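Long-range contact in phosphatase (Thermotoga maritima, PDB 1NF2), which is probably a magnesium-dependent phosphatase of the haloacid dehalogenase family, removing phosphate groups from its substrates: residues V37-L49 / F60-L72. Sequence-based numbering, arbitrary orientation.
Sequences VVFASGRMLVSTL and FPTIAYNGAIVYL. With SO4 (sulfate ion), chain D.
Strand 37-40 and strand 62-64 run parallel, their axes 4.7 Å apart and 4° from aligned, with Phe39 opposite Thr62 and Ala40 opposite Ile63. They are neighbouring strands of the Rossmann-like HAD core, joined by helix 45-55 in a beta-alpha-beta crossover. Ile63 N gives Phe39 O a nearly straight bond of 2.7 Å, and Ser41 N bonds to Ile63 O. Phe39 N to Pro61 O is weak. Further along the chain, Asn66 N bonds to Ser41 O, and Tyr65 N to Arg43 O.

The Phe39 and Phe60 rings meet obliquely, planes at 47°, with Phe39 CE1 over one face of Phe60. On the other side of the sheet, the Ala40 methyl abuts Ile63 CB. Met44 CA sits over one face of the Tyr65 ring, 4.0 Å from its centroid, while Met44 CG lies beside Tyr65 OH. That hydroxyl bonds to Asp108, which also accepts from Leu45 N. A leucine in place of Tyr65 would probably leave Asp108 without one of its donors and Met44 without the flat face it rests on.

Leu45 CG meets Ile69 CG2 at 3.9 Å. One turn on, Leu49 has CG anti to its carbonyl carbon (chi1 -59°), and CD2 lands over one face of the Tyr71 ring. Arg43 NH1 forms a salt bridge with Asp10, a magnesium ligand, so this loop borders the metal site. Gly42 N holds a sulfate oxygen, O1, at 3.0 Å, and Lys191 binds the same ion. The helix packs tightly on the sheet where the methyls Thr48 CG2 and Thr62 CG2 touch at 3.5 Å.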
ATOM      1  N   VAL A  37       7.243  -9.740 -12.073  1.00 21.48           N
ATOM      2  CA  VAL A  37       7.162  -9.626 -10.628  1.00 21.56           C
ATOM      3  C   VAL A  37       6.451  -8.318 -10.262  1.00 21.82           C
ATOM      4  O   VAL A  37       6.761  -7.263 -10.820  1.00 22.29           O
ATOM      5  CB  VAL A  37       8.570  -9.665 -10.002  1.00 27.28           C
ATOM      6  CG1 VAL A  37       8.494  -9.416  -8.506  1.00 29.30           C
ATOM      7  CG2 VAL A  37       9.202 -11.025 -10.274  1.00 29.34           C
ATOM      8  N   VAL A  38       5.495  -8.395  -9.333  1.00 23.33           N
ATOM      9  CA  VAL A  38       4.721  -7.224  -8.897  1.00 22.40           C
ATOM     10  C   VAL A  38       4.736  -7.022  -7.377  1.00 22.18           C
ATOM     11  O   VAL A  38       4.508  -7.954  -6.612  1.00 23.10           O
ATOM     12  CB  VAL A  38       3.237  -7.340  -9.347  1.00 25.60           C
ATOM     13  CG1 VAL A  38       2.445  -6.098  -8.924  1.00 21.34           C
ATOM     14  CG2 VAL A  38       3.163  -7.522 -10.855  1.00 23.62           C
ATOM     15  N   PHE A  39       5.015  -5.798  -6.946  1.00 21.81           N
ATOM     16  CA  PHE A  39       5.032  -5.463  -5.528  1.00 22.17           C
ATOM     17  C   PHE A  39       3.797  -4.611  -5.224  1.00 23.12           C
ATOM     18  O   PHE A  39       3.526  -3.627  -5.916  1.00 22.45           O
ATOM     19  CB  PHE A  39       6.305  -4.686  -5.179  1.00 27.83           C
ATOM     20  CG  PHE A  39       7.569  -5.497  -5.314  1.00 31.71           C
ATOM     21  CD1 PHE A  39       8.118  -5.760  -6.560  1.00 34.27           C
ATOM     22  CD2 PHE A  39       8.190  -6.026  -4.191  1.00 33.40           C
ATOM     23  CE1 PHE A  39       9.271  -6.541  -6.685  1.00 36.66           C
ATOM     24  CE2 PHE A  39       9.342  -6.806  -4.306  1.00 34.85           C
ATOM     25  CZ  PHE A  39       9.881  -7.065  -5.550  1.00 33.99           C
ATOM     26  N   ALA A  40       3.048  -4.988  -4.196  1.00 30.82           N
ATOM     27  CA  ALA A  40       1.839  -4.261  -3.826  1.00 31.64           C
ATOM     28  C   ALA A  40       1.889  -3.886  -2.355  1.00 30.94           C
ATOM     29  O   ALA A  40       1.854  -4.751  -1.485  1.00 35.03           O
ATOM     30  CB  ALA A  40       0.613  -5.116  -4.115  1.00 24.76           C
ATOM     31  N   SER A  41       1.945  -2.592  -2.077  1.00 21.23           N
ATOM     32  CA  SER A  41       2.041  -2.125  -0.702  1.00 19.67           C
ATOM     33  C   SER A  41       1.097  -0.981  -0.345  1.00 19.63           C
ATOM     34  O   SER A  41       0.527  -0.327  -1.223  1.00 16.29           O
ATOM     35  CB  SER A  41       3.476  -1.671  -0.428  1.00 23.22           C
ATOM     36  OG  SER A  41       3.620  -1.217   0.903  1.00 24.36           O
ATOM     37  N   GLY A  42       0.949  -0.746   0.958  1.00 19.70           N
ATOM     38  CA  GLY A  42       0.117   0.344   1.428  1.00 20.77           C
ATOM     39  C   GLY A  42       0.997   1.568   1.619  1.00 22.48           C
ATOM     40  O   GLY A  42       0.505   2.676   1.838  1.00 23.93           O
ATOM     41  N   ARG A  43       2.310   1.365   1.515  1.00 24.69           N
ATOM     42  CA  ARG A  43       3.292   2.438   1.685  1.00 25.87           C
ATOM     43  C   ARG A  43       3.335   3.374   0.475  1.00 24.47           C
ATOM     44  O   ARG A  43       2.742   3.084  -0.564  1.00 24.08           O
ATOM     45  CB  ARG A  43       4.686   1.837   1.934  1.00 26.47           C
ATOM     46  CG  ARG A  43       4.695   0.729   2.992  1.00 30.17           C
ATOM     47  CD  ARG A  43       6.092   0.158   3.244  1.00 32.77           C
ATOM     48  NE  ARG A  43       6.812   0.920   4.256  1.00 38.99           N
ATOM     49  CZ  ARG A  43       6.887   0.585   5.541  1.00 40.25           C
ATOM     50  NH1 ARG A  43       6.291  -0.510   5.987  1.00 40.73           N
ATOM     51  NH2 ARG A  43       7.553   1.358   6.386  1.00 42.48           N
ATOM     52  N   MET A  44       4.029   4.502   0.629  1.00 21.36           N
ATOM     53  CA  MET A  44       4.171   5.494  -0.437  1.00 22.01           C
ATOM     54  C   MET A  44       4.839   4.846  -1.659  1.00 23.20           C
ATOM     55  O   MET A  44       5.466   3.795  -1.541  1.00 24.64           O
ATOM     56  CB  MET A  44       5.028   6.680   0.048  1.00 19.88           C
ATOM     57  CG  MET A  44       4.473   7.463   1.247  1.00 17.06           C
ATOM     58  SD  MET A  44       5.585   8.785   1.860  1.00 15.11           S
ATOM     59  CE  MET A  44       5.617   9.759   0.496  1.00 12.12           C
ATOM     60  N   LEU A  45       4.714   5.471  -2.827  1.00 22.80           N
ATOM     61  CA  LEU A  45       5.318   4.922  -4.040  1.00 24.20           C
ATOM     62  C   LEU A  45       6.841   4.937  -3.925  1.00 25.45           C
ATOM     63  O   LEU A  45       7.508   3.954  -4.249  1.00 24.43           O
ATOM     64  CB  LEU A  45       4.899   5.737  -5.265  1.00 30.56           C
ATOM     65  CG  LEU A  45       4.930   5.130  -6.679  1.00 32.23           C
ATOM     66  CD1 LEU A  45       5.550   6.144  -7.625  1.00 31.49           C
ATOM     67  CD2 LEU A  45       5.696   3.825  -6.725  1.00 30.42           C
ATOM     68  N   VAL A  46       7.388   6.061  -3.473  1.00 32.16           N
ATOM     69  CA  VAL A  46       8.830   6.191  -3.322  1.00 33.32           C
ATOM     70  C   VAL A  46       9.400   5.168  -2.352  1.00 33.28           C
ATOM     71  O   VAL A  46      10.456   4.590  -2.608  1.00 34.61           O
ATOM     72  CB  VAL A  46       9.237   7.603  -2.835  1.00 32.76           C
ATOM     73  CG1 VAL A  46       9.179   8.573  -3.985  1.00 35.58           C
ATOM     74  CG2 VAL A  46       8.325   8.055  -1.704  1.00 32.20           C
ATOM     75  N   SER A  47       8.704   4.944  -1.242  1.00 29.68           N
ATOM     76  CA  SER A  47       9.164   3.980  -0.253  1.00 29.62           C
ATOM     77  C   SER A  47       9.213   2.585  -0.864  1.00 30.61           C
ATOM     78  O   SER A  47      10.139   1.809  -0.605  1.00 32.40           O
ATOM     79  CB  SER A  47       8.229   3.964   0.960  1.00 28.85           C
ATOM     80  OG  SER A  47       8.144   5.246   1.560  1.00 30.93           O
ATOM     81  N   THR A  48       8.214   2.276  -1.682  1.00 22.80           N
ATOM     82  CA  THR A  48       8.125   0.973  -2.315  1.00 21.82           C
ATOM     83  C   THR A  48       9.194   0.799  -3.391  1.00 22.06           C
ATOM     84  O   THR A  48       9.859  -0.232  -3.447  1.00 20.83           O
ATOM     85  CB  THR A  48       6.712   0.759  -2.916  1.00 23.96           C
ATOM     86  OG1 THR A  48       5.724   1.006  -1.902  1.00 21.39           O
ATOM     87  CG2 THR A  48       6.552  -0.673  -3.441  1.00 18.94           C
ATOM     88  N   LEU A  49       9.375   1.808  -4.236  1.00 25.52           N
ATOM     89  CA  LEU A  49      10.381   1.719  -5.287  1.00 27.63           C
ATOM     90  C   LEU A  49      11.784   1.652  -4.683  1.00 28.64           C
ATOM     91  O   LEU A  49      12.695   1.075  -5.277  1.00 28.67           O
ATOM     92  CB  LEU A  49      10.288   2.924  -6.233  1.00 22.92           C
ATOM     93  CG  LEU A  49       8.957   3.136  -6.968  1.00 23.18           C
ATOM     94  CD1 LEU A  49       9.067   4.347  -7.869  1.00 21.43           C
ATOM     95  CD2 LEU A  49       8.596   1.906  -7.775  1.00 22.63           C
ATOM     96  N   PHE A  60       9.918  -2.478 -10.597  1.00 34.94           N
ATOM     97  CA  PHE A  60       8.993  -3.441 -11.182  1.00 31.86           C
ATOM     98  C   PHE A  60       7.597  -2.837 -11.213  1.00 30.67           C
ATOM     99  O   PHE A  60       7.365  -1.760 -10.654  1.00 29.33           O
ATOM    100  CB  PHE A  60       8.926  -4.699 -10.306  1.00 35.30           C
ATOM    101  CG  PHE A  60      10.244  -5.392 -10.114  1.00 35.69           C
ATOM    102  CD1 PHE A  60      10.577  -6.504 -10.880  1.00 36.32           C
ATOM    103  CD2 PHE A  60      11.146  -4.941  -9.161  1.00 36.74           C
ATOM    104  CE1 PHE A  60      11.793  -7.159 -10.698  1.00 38.81           C
ATOM    105  CE2 PHE A  60      12.366  -5.588  -8.971  1.00 38.52           C
ATOM    106  CZ  PHE A  60      12.688  -6.699  -9.740  1.00 37.64           C
ATOM    107  N   PRO A  61       6.653  -3.509 -11.900  1.00 24.97           N
ATOM    108  CA  PRO A  61       5.292  -2.973 -11.928  1.00 23.54           C
ATOM    109  C   PRO A  61       4.956  -2.876 -10.435  1.00 23.59           C
ATOM    110  O   PRO A  61       5.212  -3.813  -9.678  1.00 21.42           O
ATOM    111  CB  PRO A  61       4.515  -4.074 -12.645  1.00 20.12           C
ATOM    112  CG  PRO A  61       5.523  -4.556 -13.665  1.00 17.95           C
ATOM    113  CD  PRO A  61       6.806  -4.627 -12.851  1.00 19.29           C
ATOM    114  N   THR A  62       4.404  -1.750 -10.004  1.00 24.47           N
ATOM    115  CA  THR A  62       4.129  -1.573  -8.592  1.00 24.93           C
ATOM    116  C   THR A  62       2.755  -1.013  -8.214  1.00 25.03           C
ATOM    117  O   THR A  62       2.216  -0.131  -8.889  1.00 24.71           O
ATOM    118  CB  THR A  62       5.232  -0.668  -7.976  1.00 24.69           C
ATOM    119  OG1 THR A  62       6.502  -1.324  -8.098  1.00 26.06           O
ATOM    120  CG2 THR A  62       4.952  -0.369  -6.508  1.00 24.30           C
ATOM    121  N   ILE A  63       2.198  -1.550  -7.131  1.00 24.94           N
ATOM    122  CA  ILE A  63       0.923  -1.091  -6.595  1.00 24.96           C
ATOM    123  C   ILE A  63       1.291  -0.472  -5.247  1.00 25.06           C
ATOM    124  O   ILE A  63       1.833  -1.149  -4.370  1.00 25.85           O
ATOM    125  CB  ILE A  63      -0.083  -2.256  -6.391  1.00 23.85           C
ATOM    126  CG1 ILE A  63      -0.450  -2.873  -7.748  1.00 22.92           C
ATOM    127  CG2 ILE A  63      -1.355  -1.743  -5.704  1.00 21.16           C
ATOM    128  CD1 ILE A  63      -1.413  -4.033  -7.656  1.00 23.89           C
ATOM    129  N   ALA A  64       1.021   0.823  -5.107  1.00 18.32           N
ATOM    130  CA  ALA A  64       1.336   1.578  -3.899  1.00 17.51           C
ATOM    131  C   ALA A  64       0.088   2.239  -3.291  1.00 17.80           C
ATOM    132  O   ALA A  64      -0.987   2.211  -3.891  1.00 14.62           O
ATOM    133  CB  ALA A  64       2.385   2.640  -4.232  1.00 10.71           C
ATOM    134  N   TYR A  65       0.234   2.824  -2.101  1.00 22.04           N
ATOM    135  CA  TYR A  65      -0.889   3.481  -1.424  1.00 23.28           C
ATOM    136  C   TYR A  65      -2.120   2.582  -1.389  1.00 24.59           C
ATOM    137  O   TYR A  65      -3.249   3.053  -1.545  1.00 23.15           O
ATOM    138  CB  TYR A  65      -1.248   4.795  -2.125  1.00 21.97           C
ATOM    139  CG  TYR A  65      -0.241   5.906  -1.917  1.00 21.78           C
ATOM    140  CD1 TYR A  65      -0.183   6.610  -0.715  1.00 22.03           C
ATOM    141  CD2 TYR A  65       0.651   6.256  -2.926  1.00 20.90           C
ATOM    142  CE1 TYR A  65       0.743   7.647  -0.527  1.00 23.37           C
ATOM    143  CE2 TYR A  65       1.576   7.281  -2.750  1.00 21.29           C
ATOM    144  CZ  TYR A  65       1.616   7.974  -1.552  1.00 22.16           C
ATOM    145  OH  TYR A  65       2.521   9.000  -1.393  1.00 22.72           O
ATOM    146  N   ASN A  66      -1.890   1.285  -1.205  1.00 19.61           N
ATOM    147  CA  ASN A  66      -2.973   0.309  -1.122  1.00 19.97           C
ATOM    148  C   ASN A  66      -3.953   0.332  -2.303  1.00 19.56           C
ATOM    149  O   ASN A  66      -5.163   0.156  -2.129  1.00 19.67           O
ATOM    150  CB  ASN A  66      -3.733   0.507   0.196  1.00 26.04           C
ATOM    151  CG  ASN A  66      -4.698  -0.624   0.486  1.00 29.73           C
ATOM    152  OD1 ASN A  66      -4.353  -1.790   0.332  1.00 31.44           O
ATOM    153  ND2 ASN A  66      -5.914  -0.284   0.917  1.00 31.98           N
ATOM    154  N   GLY A  67      -3.434   0.551  -3.507  1.00 19.80           N
ATOM    155  CA  GLY A  67      -4.298   0.550  -4.675  1.00 19.69           C
ATOM    156  C   GLY A  67      -4.527   1.858  -5.410  1.00 19.49           C
ATOM    157  O   GLY A  67      -5.019   1.837  -6.546  1.00 19.31           O
ATOM    158  N   ALA A  68      -4.172   2.985  -4.792  1.00 27.99           N
ATOM    159  CA  ALA A  68      -4.375   4.294  -5.411  1.00 29.68           C
ATOM    160  C   ALA A  68      -3.384   4.550  -6.541  1.00 32.09           C
ATOM    161  O   ALA A  68      -3.686   5.279  -7.490  1.00 32.33           O
ATOM    162  CB  ALA A  68      -4.276   5.403  -4.359  1.00 13.65           C
ATOM    163  N   ILE A  69      -2.199   3.961  -6.442  1.00 20.77           N
ATOM    164  CA  ILE A  69      -1.201   4.133  -7.485  1.00 21.26           C
ATOM    165  C   ILE A  69      -0.750   2.831  -8.131  1.00 22.13           C
ATOM    166  O   ILE A  69      -0.481   1.842  -7.444  1.00 22.96           O
ATOM    167  CB  ILE A  69       0.042   4.873  -6.947  1.00 27.86           C
ATOM    168  CG1 ILE A  69      -0.320   6.345  -6.705  1.00 30.77           C
ATOM    169  CG2 ILE A  69       1.204   4.758  -7.925  1.00 25.98           C
ATOM    170  CD1 ILE A  69       0.854   7.234  -6.386  1.00 34.05           C
ATOM    171  N   VAL A  70      -0.699   2.839  -9.461  1.00 23.89           N
ATOM    172  CA  VAL A  70      -0.217   1.695 -10.230  1.00 23.10           C
ATOM    173  C   VAL A  70       0.918   2.264 -11.074  1.00 24.58           C
ATOM    174  O   VAL A  70       0.724   3.203 -11.847  1.00 24.39           O
ATOM    175  CB  VAL A  70      -1.303   1.092 -11.154  1.00 21.48           C
ATOM    176  CG1 VAL A  70      -0.705  -0.033 -11.999  1.00 21.29           C
ATOM    177  CG2 VAL A  70      -2.448   0.543 -10.319  1.00 19.04           C
ATOM    178  N   TYR A  71       2.109   1.703 -10.902  1.00 24.55           N
ATOM    179  CA  TYR A  71       3.288   2.165 -11.616  1.00 24.73           C
ATOM    180  C   TYR A  71       3.950   1.087 -12.473  1.00 26.48           C
ATOM    181  O   TYR A  71       4.022  -0.077 -12.078  1.00 26.28           O
ATOM    182  CB  TYR A  71       4.279   2.719 -10.589  1.00 24.13           C
ATOM    183  CG  TYR A  71       5.730   2.767 -11.024  1.00 26.93           C
ATOM    184  CD1 TYR A  71       6.503   1.599 -11.094  1.00 28.22           C
ATOM    185  CD2 TYR A  71       6.343   3.982 -11.335  1.00 26.19           C
ATOM    186  CE1 TYR A  71       7.848   1.641 -11.459  1.00 27.19           C
ATOM    187  CE2 TYR A  71       7.691   4.037 -11.698  1.00 29.23           C
ATOM    188  CZ  TYR A  71       8.436   2.861 -11.758  1.00 29.78           C
ATOM    189  OH  TYR A  71       9.766   2.916 -12.107  1.00 30.51           O
ATOM    190  N   LEU A  72       4.420   1.487 -13.651  1.00 31.02           N
ATOM    191  CA  LEU A  72       5.122   0.595 -14.578  1.00 32.39           C
ATOM    192  C   LEU A  72       6.506   1.189 -14.805  1.00 34.73           C
ATOM    193  O   LEU A  72       6.636   2.380 -15.095  1.00 34.11           O
ATOM    194  CB  LEU A  72       4.395   0.483 -15.928  1.00 23.48           C
ATOM    195  CG  LEU A  72       3.115  -0.354 -15.951  1.00 22.91           C
ATOM    196  CD1 LEU A  72       2.589  -0.470 -17.378  1.00 22.83           C
ATOM    197  CD2 LEU A  72       3.408  -1.732 -15.390  1.00 24.09           C
TER
HETATM  198  S   SO4 D 280      -0.038  -3.124   3.907  0.77 23.35           S
HETATM  199  O1  SO4 D 280       0.941  -3.094   2.821  0.91 24.16           O
HETATM  200  O2  SO4 D 280      -0.347  -1.746   4.303  1.00 26.41           O
HETATM  201  O3  SO4 D 280      -1.244  -3.811   3.421  0.97 26.03           O
HETATM  202  O4  SO4 D 280       0.495  -3.822   5.082  0.88 23.68           O